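Local atomic coordinates of putative uncharacterized protein smu.1108c (Streptococcus mutans, PDB entry 3L7Y), a protein that binds magnesium and is probably a phosphatase of the haloacid dehalogenase (HAD) superfamily, its natural substrate unestablished. Residues A[54-57]-A[58-61]; A[197-200]-A[201-205]; A[241-244]-A[245-248]. All blocks are in the same frame, centred on the assembly; numbering follows the deposited sequence.

Interaction 1 (A[54-57]-A[58-61]); sequences SYDH and NRFQ
The Y55 ring turns its edge to the face of F60 in an offset edge-to-face pair, the planes at 90° and the centroids 5.8 Å apart. At that edge, near the tyrosine plane, F60 CB lies 3.8 Å from Y55 CE2, while H57 CE1 sits over the rim of one Y55 face. Y55 CZ lies over the rim of one H57 face, and S54 OG sits at the H57 edge, in plane. Y55 OH is hydrogen-bonded to the carbonyl of H88, and F48 packs against both Y55 and F60, in an aromatic cluster that F74 and F89 extend. D56 is the N-cap of helix 57-69. Its CG stands anti to the backbone N (chi1 -165°), which brings OD1 back over the first turn to accept from R59 N at 3.0 Å; the donor arrives from above the carboxylate plane. The backbone carbonyl of D56 takes F60 N at 2.9 Å, and H57 O takes Q61 N. The D56 and R59 side chains cross at about a right angle. A water donates to D56 OD2 at 2.8 Å and weakly accepts from R59 NH1; R59 NE forms a salt bridge with D297 of helix 291-301.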
loop_
_atom_site.group_PDB
_atom_site.type_symbol
_atom_site.label_atom_id
_atom_site.label_comp_id
_atom_site.label_asym_id
_atom_site.label_seq_id
_atom_site.Cartn_x
_atom_site.Cartn_y
_atom_site.Cartn_z
ATOM N N SER A 54 -6.931 9.278 -10.970
ATOM C CA SER A 54 -5.907 9.832 -11.846
ATOM C C SER A 54 -5.139 10.924 -11.103
ATOM O O SER A 54 -5.293 11.084 -9.891
ATOM C CB SER A 54 -6.537 10.367 -13.140
ATOM O OG SER A 54 -5.553 10.768 -14.087
ATOM N N TYR A 55 -4.306 11.668 -11.820
ATOM C CA TYR A 55 -3.548 12.754 -11.206
ATOM C C TYR A 55 -3.031 13.704 -12.279
ATOM O O TYR A 55 -3.118 13.411 -13.469
ATOM C CB TYR A 55 -2.385 12.199 -10.376
ATOM C CG TYR A 55 -1.320 11.519 -11.204
ATOM C CD1 TYR A 55 -1.442 10.186 -11.577
ATOM C CD2 TYR A 55 -0.195 12.215 -11.620
ATOM C CE1 TYR A 55 -0.459 9.562 -12.347
ATOM C CE2 TYR A 55 0.783 11.607 -12.382
ATOM C CZ TYR A 55 0.646 10.283 -12.737
ATOM O OH TYR A 55 1.627 9.702 -13.496
ATOM N N ASP A 56 -2.481 14.835 -11.857
ATOM C CA ASP A 56 -2.023 15.853 -12.797
ATOM C C ASP A 56 -0.698 15.448 -13.427
ATOM O O ASP A 56 0.375 15.837 -12.962
ATOM C CB ASP A 56 -1.896 17.205 -12.088
ATOM C CG ASP A 56 -1.789 18.367 -13.061
ATOM O OD1 ASP A 56 -1.159 18.199 -14.122
ATOM O OD2 ASP A 56 -2.327 19.451 -12.761
ATOM N N HIS A 57 -0.784 14.654 -14.491
ATOM C CA HIS A 57 0.395 14.074 -15.109
ATOM C C HIS A 57 1.442 15.121 -15.467
ATOM O O HIS A 57 2.613 14.976 -15.116
ATOM C CB HIS A 57 -0.001 13.275 -16.349
ATOM C CG HIS A 57 -0.649 11.960 -16.036
ATOM N ND1 HIS A 57 -1.980 11.849 -15.691
ATOM C CD2 HIS A 57 -0.148 10.704 -16.013
ATOM C CE1 HIS A 57 -2.270 10.580 -15.470
ATOM N NE2 HIS A 57 -1.175 9.863 -15.656
ATOM N N ASN A 58 1.018 16.171 -16.166
ATOM C CA ASN A 58 1.929 17.231 -16.576
ATOM C C ASN A 58 2.624 17.879 -15.381
ATOM O O ASN A 58 3.849 18.010 -15.360
ATOM C CB ASN A 58 1.191 18.291 -17.398
ATOM C CG ASN A 58 0.744 17.775 -18.756
ATOM O OD1 ASN A 58 1.479 17.059 -19.442
ATOM N ND2 ASN A 58 -0.466 18.147 -19.155
ATOM N N ARG A 59 1.840 18.280 -14.386
ATOM C CA ARG A 59 2.399 18.971 -13.230
ATOM C C ARG A 59 3.385 18.043 -12.542
ATOM O O ARG A 59 4.457 18.475 -12.114
ATOM C CB ARG A 59 1.299 19.439 -12.264
ATOM C CG ARG A 59 1.810 20.198 -11.045
ATOM C CD ARG A 59 0.673 20.705 -10.154
ATOM N NE ARG A 59 1.173 21.584 -9.101
ATOM C CZ ARG A 59 0.436 22.069 -8.105
ATOM N NH1 ARG A 59 -0.854 21.763 -8.012
ATOM N NH2 ARG A 59 0.994 22.859 -7.200
ATOM N N PHE A 60 3.029 16.762 -12.458
ATOM C CA PHE A 60 3.898 15.792 -11.809
ATOM C C PHE A 60 5.232 15.614 -12.527
ATOM O O PHE A 60 6.286 15.614 -11.900
ATOM C CB PHE A 60 3.241 14.414 -11.682
ATOM C CG PHE A 60 4.200 13.357 -11.201
ATOM C CD1 PHE A 60 4.632 13.349 -9.880
ATOM C CD2 PHE A 60 4.706 12.410 -12.067
ATOM C CE1 PHE A 60 5.536 12.394 -9.436
ATOM C CE2 PHE A 60 5.606 11.451 -11.632
ATOM C CZ PHE A 60 6.025 11.445 -10.313
ATOM N N GLN A 61 5.188 15.424 -13.840
ATOM C CA GLN A 61 6.418 15.174 -14.571
ATOM C C GLN A 61 7.380 16.364 -14.462
ATOM O O GLN A 61 8.593 16.186 -14.414
ATOM C CB GLN A 61 6.126 14.786 -16.030
ATOM C CG GLN A 61 5.583 13.360 -16.152
ATOM C CD GLN A 61 5.272 12.945 -17.575
ATOM O OE1 GLN A 61 4.548 13.636 -18.293
ATOM N NE2 GLN A 61 5.807 11.791 -17.987
HETATM O O HOH W 1 -3.011 20.292 -10.160
#

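Interaction 2 (A[197-200]-A[201-205]); sequences IMKA and IADYK
The last turns of helix 194-202 and the loop that leaves it form this contact, in the domain built on the six-stranded sheet, consistent with the cap domain of Cof-type HAD hydrolases; there the helix packs against strand 219-224 and helix 120-133. The regular helical ladder is still intact at its start: I201 N donates to I197 O at 3.0 Å and A202 N to M198 O at 2.9 Å, both donors tilted out of the carbonyl plane. One residue later it frays. D203 N is shared between K199 O, at 2.9 Å, and A200 O, at 3.3 Å, and both bonds are weak with bent N-H angles near 130°.

A side-chain bond spans this same end. K199 CG is anti to the backbone N (chi1 172°), and the long chain stays roughly extended until it bends at chi4 (-62°), bringing NZ back to D203 OD2 at 2.8 Å. The ammonium meets the syn lone pair of that oxygen, on the side of its twin OD1. This salt bridge lies on the exposed side of the helix, so solvent probably screens much of its charge attraction.

On the buried side, I197 CG2 touches I201 CD1 at 3.9 Å, the two branches crossing at a slant. CD1 of I201 also rests 3.4 Å from I197 O, over the preceding turn. Both isoleucines press on the sheet, I197 on I220 and I201 on I222, while I201 also reaches I126. Beyond the helix, Y204 stacks on F129 of helix 120-133. The result is an amphipathic helix that covers the six-stranded sheet of the probable cap with its isoleucines, its last turn tied by K199 to D203 just past its end.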
loop_
_atom_site.group_PDB
_atom_site.type_symbol
_atom_site.label_atom_id
_atom_site.label_comp_id
_atom_site.label_asym_id
_atom_site.label_seq_id
_atom_site.Cartn_x
_atom_site.Cartn_y
_atom_site.Cartn_z
ATOM N N ILE A 197 -12.300 -8.361 13.065
ATOM C CA ILE A 197 -11.680 -9.440 12.294
ATOM C C ILE A 197 -10.173 -9.310 12.354
ATOM O O ILE A 197 -9.442 -10.308 12.364
ATOM C CB ILE A 197 -12.138 -9.397 10.827
ATOM C CG1 ILE A 197 -13.620 -9.751 10.730
ATOM C CG2 ILE A 197 -11.277 -10.323 9.955
ATOM C CD1 ILE A 197 -14.218 -9.415 9.380
ATOM N N MET A 198 -9.703 -8.063 12.363
ATOM C CA MET A 198 -8.289 -7.808 12.539
ATOM C C MET A 198 -7.794 -8.300 13.898
ATOM O O MET A 198 -6.711 -8.882 13.988
ATOM C CB MET A 198 -7.955 -6.334 12.318
ATOM C CG MET A 198 -7.882 -5.979 10.842
ATOM S SD MET A 198 -7.093 -4.405 10.485
ATOM C CE MET A 198 -8.462 -3.290 10.832
ATOM N N LYS A 199 -8.578 -8.076 14.945
ATOM C CA LYS A 199 -8.204 -8.577 16.268
ATOM C C LYS A 199 -8.202 -10.107 16.304
ATOM O O LYS A 199 -7.315 -10.718 16.904
ATOM C CB LYS A 199 -9.120 -8.039 17.364
ATOM C CG LYS A 199 -8.853 -8.705 18.715
ATOM C CD LYS A 199 -9.349 -7.868 19.881
ATOM C CE LYS A 199 -8.493 -8.105 21.135
ATOM N NZ LYS A 199 -8.541 -9.521 21.607
ATOM N N ALA A 200 -9.197 -10.719 15.662
ATOM C CA ALA A 200 -9.261 -12.179 15.566
ATOM C C ALA A 200 -8.004 -12.732 14.888
ATOM O O ALA A 200 -7.441 -13.756 15.301
ATOM C CB ALA A 200 -10.505 -12.597 14.804
ATOM N N ILE A 201 -7.555 -12.036 13.850
ATOM C CA ILE A 201 -6.326 -12.408 13.163
ATOM C C ILE A 201 -5.115 -12.270 14.085
ATOM O O ILE A 201 -4.270 -13.166 14.158
ATOM C CB ILE A 201 -6.129 -11.553 11.900
ATOM C CG1 ILE A 201 -7.087 -12.034 10.814
ATOM C CG2 ILE A 201 -4.689 -11.598 11.442
ATOM C CD1 ILE A 201 -7.421 -10.972 9.759
ATOM N N ALA A 202 -5.036 -11.135 14.778
ATOM C CA ALA A 202 -3.923 -10.870 15.676
ATOM C C ALA A 202 -3.871 -11.892 16.819
ATOM O O ALA A 202 -2.825 -12.116 17.399
ATOM C CB ALA A 202 -4.030 -9.477 16.238
ATOM N N ASP A 203 -5.009 -12.489 17.147
ATOM C CA ASP A 203 -5.085 -13.439 18.263
ATOM C C ASP A 203 -4.897 -14.882 17.829
ATOM O O ASP A 203 -4.944 -15.794 18.667
ATOM C CB ASP A 203 -6.441 -13.340 18.959
ATOM C CG ASP A 203 -6.570 -12.097 19.821
ATOM O OD1 ASP A 203 -5.546 -11.446 20.076
ATOM O OD2 ASP A 203 -7.704 -11.778 20.233
ATOM N N TYR A 204 -4.699 -15.098 16.530
ATOM C CA TYR A 204 -4.650 -16.461 15.985
ATOM C C TYR A 204 -3.242 -17.055 16.041
ATOM O O TYR A 204 -2.269 -16.339 16.237
ATOM C CB TYR A 204 -5.180 -16.479 14.542
ATOM C CG TYR A 204 -5.432 -17.880 14.001
ATOM C CD1 TYR A 204 -6.235 -18.776 14.700
ATOM C CD2 TYR A 204 -4.866 -18.303 12.803
ATOM C CE1 TYR A 204 -6.473 -20.050 14.226
ATOM C CE2 TYR A 204 -5.098 -19.583 12.312
ATOM C CZ TYR A 204 -5.909 -20.446 13.029
ATOM O OH TYR A 204 -6.153 -21.715 12.566
ATOM N N LYS A 205 -3.128 -18.366 15.848
ATOM C CA LYS A 205 -1.826 -19.017 15.963
ATOM C C LYS A 205 -0.779 -18.505 14.959
ATOM O O LYS A 205 0.417 -18.680 15.169
ATOM C CB LYS A 205 -1.966 -20.548 15.879
ATOM C CG LYS A 205 -2.509 -21.084 14.544
ATOM C CD LYS A 205 -2.730 -22.621 14.591
ATOM C CE LYS A 205 -3.176 -23.155 13.240
ATOM N NZ LYS A 205 -3.407 -24.638 13.243
#

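Interaction 3 (A[241-244]-A[245-248]); sequences NFTS and DHLM
F242 and H246 meet at about a right angle: the edge of the phenyl is directed at the face of the imidazole, with the planes 70° apart and the centroids 5.8 Å from each other. This offset edge-to-face pair sits in the loop between helix 229-239 and strand 247-251, a helix-to-strand connection of the Rossmann-like HAD core, where a beta turn over 243-246 and an ST turn headed by T243 reverse the chain. F242 CB comes 3.4 Å from H246 ND1, and the F242 side chain also packs on V39 and L237.

T243 approaches the imidazole differently, at its edge. T243 N donates to H246 ND1 at 2.8 Å, nearly straight and close to the ring plane. ND1 is therefore an acceptor here, which fixes how the ring is rotated. The first torsion of H246 (chi1 -40°) turns the ring back along the chain, so that its ND1 edge faces T243 N. In return H246 N donates to T243 O at 3.0 Å, the bond that closes the beta turn, and a weak bond from L247 N to S244 O leads into the strand.

L247 then packs on L233, L237 and V39, while its backbone and that of M248 pair with the neighbouring strands. In the ST turn, T243 OG1 stands between its own backbone N and carbonyl carbon (chi1 76°) and accepts from D245 N at 3.1 Å.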
loop_
_atom_site.group_PDB
_atom_site.type_symbol
_atom_site.label_atom_id
_atom_site.label_comp_id
_atom_site.label_asym_id
_atom_site.label_seq_id
_atom_site.Cartn_x
_atom_site.Cartn_y
_atom_site.Cartn_z
ATOM N N ASN A 241 21.342 5.933 3.290
ATOM C CA ASN A 241 22.027 6.636 4.361
ATOM C C ASN A 241 21.411 7.989 4.690
ATOM O O ASN A 241 22.118 9.002 4.757
ATOM C CB ASN A 241 23.498 6.814 4.022
ATOM C CG ASN A 241 24.371 6.723 5.238
ATOM O OD1 ASN A 241 24.322 5.737 5.966
ATOM N ND2 ASN A 241 25.172 7.754 5.477
ATOM N N PHE A 242 20.093 8.006 4.872
ATOM C CA PHE A 242 19.405 9.189 5.372
ATOM C C PHE A 242 18.704 8.840 6.667
ATOM O O PHE A 242 18.681 7.672 7.094
ATOM C CB PHE A 242 18.354 9.710 4.385
ATOM C CG PHE A 242 18.894 10.043 3.029
ATOM C CD1 PHE A 242 20.013 10.840 2.888
ATOM C CD2 PHE A 242 18.262 9.572 1.887
ATOM C CE1 PHE A 242 20.507 11.144 1.628
ATOM C CE2 PHE A 242 18.747 9.869 0.625
ATOM C CZ PHE A 242 19.872 10.657 0.493
ATOM N N THR A 243 18.118 9.853 7.296
ATOM C CA THR A 243 17.292 9.608 8.465
ATOM C C THR A 243 15.877 10.091 8.213
ATOM O O THR A 243 15.591 10.730 7.190
ATOM C CB THR A 243 17.826 10.310 9.727
ATOM O OG1 THR A 243 17.521 11.710 9.668
ATOM C CG2 THR A 243 19.313 10.106 9.862
ATOM N N SER A 244 15.004 9.794 9.166
ATOM C CA SER A 244 13.605 10.170 9.079
ATOM C C SER A 244 13.450 11.683 9.106
ATOM O O SER A 244 12.379 12.203 8.811
ATOM C CB SER A 244 12.823 9.534 10.223
ATOM O OG SER A 244 13.331 9.988 11.460
ATOM N N ASP A 245 14.520 12.394 9.457
ATOM C CA ASP A 245 14.474 13.853 9.442
ATOM C C ASP A 245 14.423 14.402 8.020
ATOM O O ASP A 245 14.024 15.551 7.806
ATOM C CB ASP A 245 15.655 14.455 10.206
ATOM C CG ASP A 245 15.527 14.285 11.711
ATOM O OD1 ASP A 245 14.404 14.036 12.210
ATOM O OD2 ASP A 245 16.562 14.398 12.396
ATOM N N HIS A 246 14.825 13.577 7.053
ATOM C CA HIS A 246 14.820 13.968 5.644
ATOM C C HIS A 246 13.611 13.403 4.909
ATOM O O HIS A 246 13.470 13.568 3.692
ATOM C CB HIS A 246 16.081 13.451 4.945
ATOM C CG HIS A 246 17.322 13.566 5.773
ATOM N ND1 HIS A 246 17.984 12.467 6.280
ATOM C CD2 HIS A 246 18.021 14.651 6.184
ATOM C CE1 HIS A 246 19.041 12.870 6.962
ATOM N NE2 HIS A 246 19.086 14.190 6.918
ATOM N N LEU A 247 12.757 12.702 5.636
ATOM C CA LEU A 247 11.602 12.063 5.013
ATOM C C LEU A 247 10.364 12.964 5.000
ATOM O O LEU A 247 9.955 13.497 6.032
ATOM C CB LEU A 247 11.306 10.712 5.684
ATOM C CG LEU A 247 10.139 9.922 5.088
ATOM C CD1 LEU A 247 10.373 9.644 3.600
ATOM C CD2 LEU A 247 9.933 8.615 5.831
ATOM N N MET A 248 9.803 13.164 3.815
ATOM C CA MET A 248 8.480 13.747 3.678
ATOM C C MET A 248 7.561 12.645 3.153
ATOM O O MET A 248 7.936 11.929 2.227
ATOM C CB MET A 248 8.513 14.930 2.705
ATOM C CG MET A 248 7.141 15.453 2.286
ATOM S SD MET A 248 7.253 16.690 0.959
ATOM C CE MET A 248 7.782 18.110 1.919
#

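In the fold
The three contacts are local, lie apart and touch none of the others. Interactions 1 and 3 belong to the domain of the eight-stranded sheet, their centres about 25 Å apart; interaction 2 lies on the six-stranded sheet, on the opposite side of the chain's centre from interaction 1. Interactions 1 and 3 are surface contacts with one buried residue each, F60 and L247, whereas interaction 2 is partly buried through two isoleucines. Their chemistry follows their place: a carboxylate cap where a helix starts, an ion pair where one ends, and an imidazole accepting a backbone N-H where a loop enters a strand. Edge-to-face aromatic pairs occur in 1 and 3.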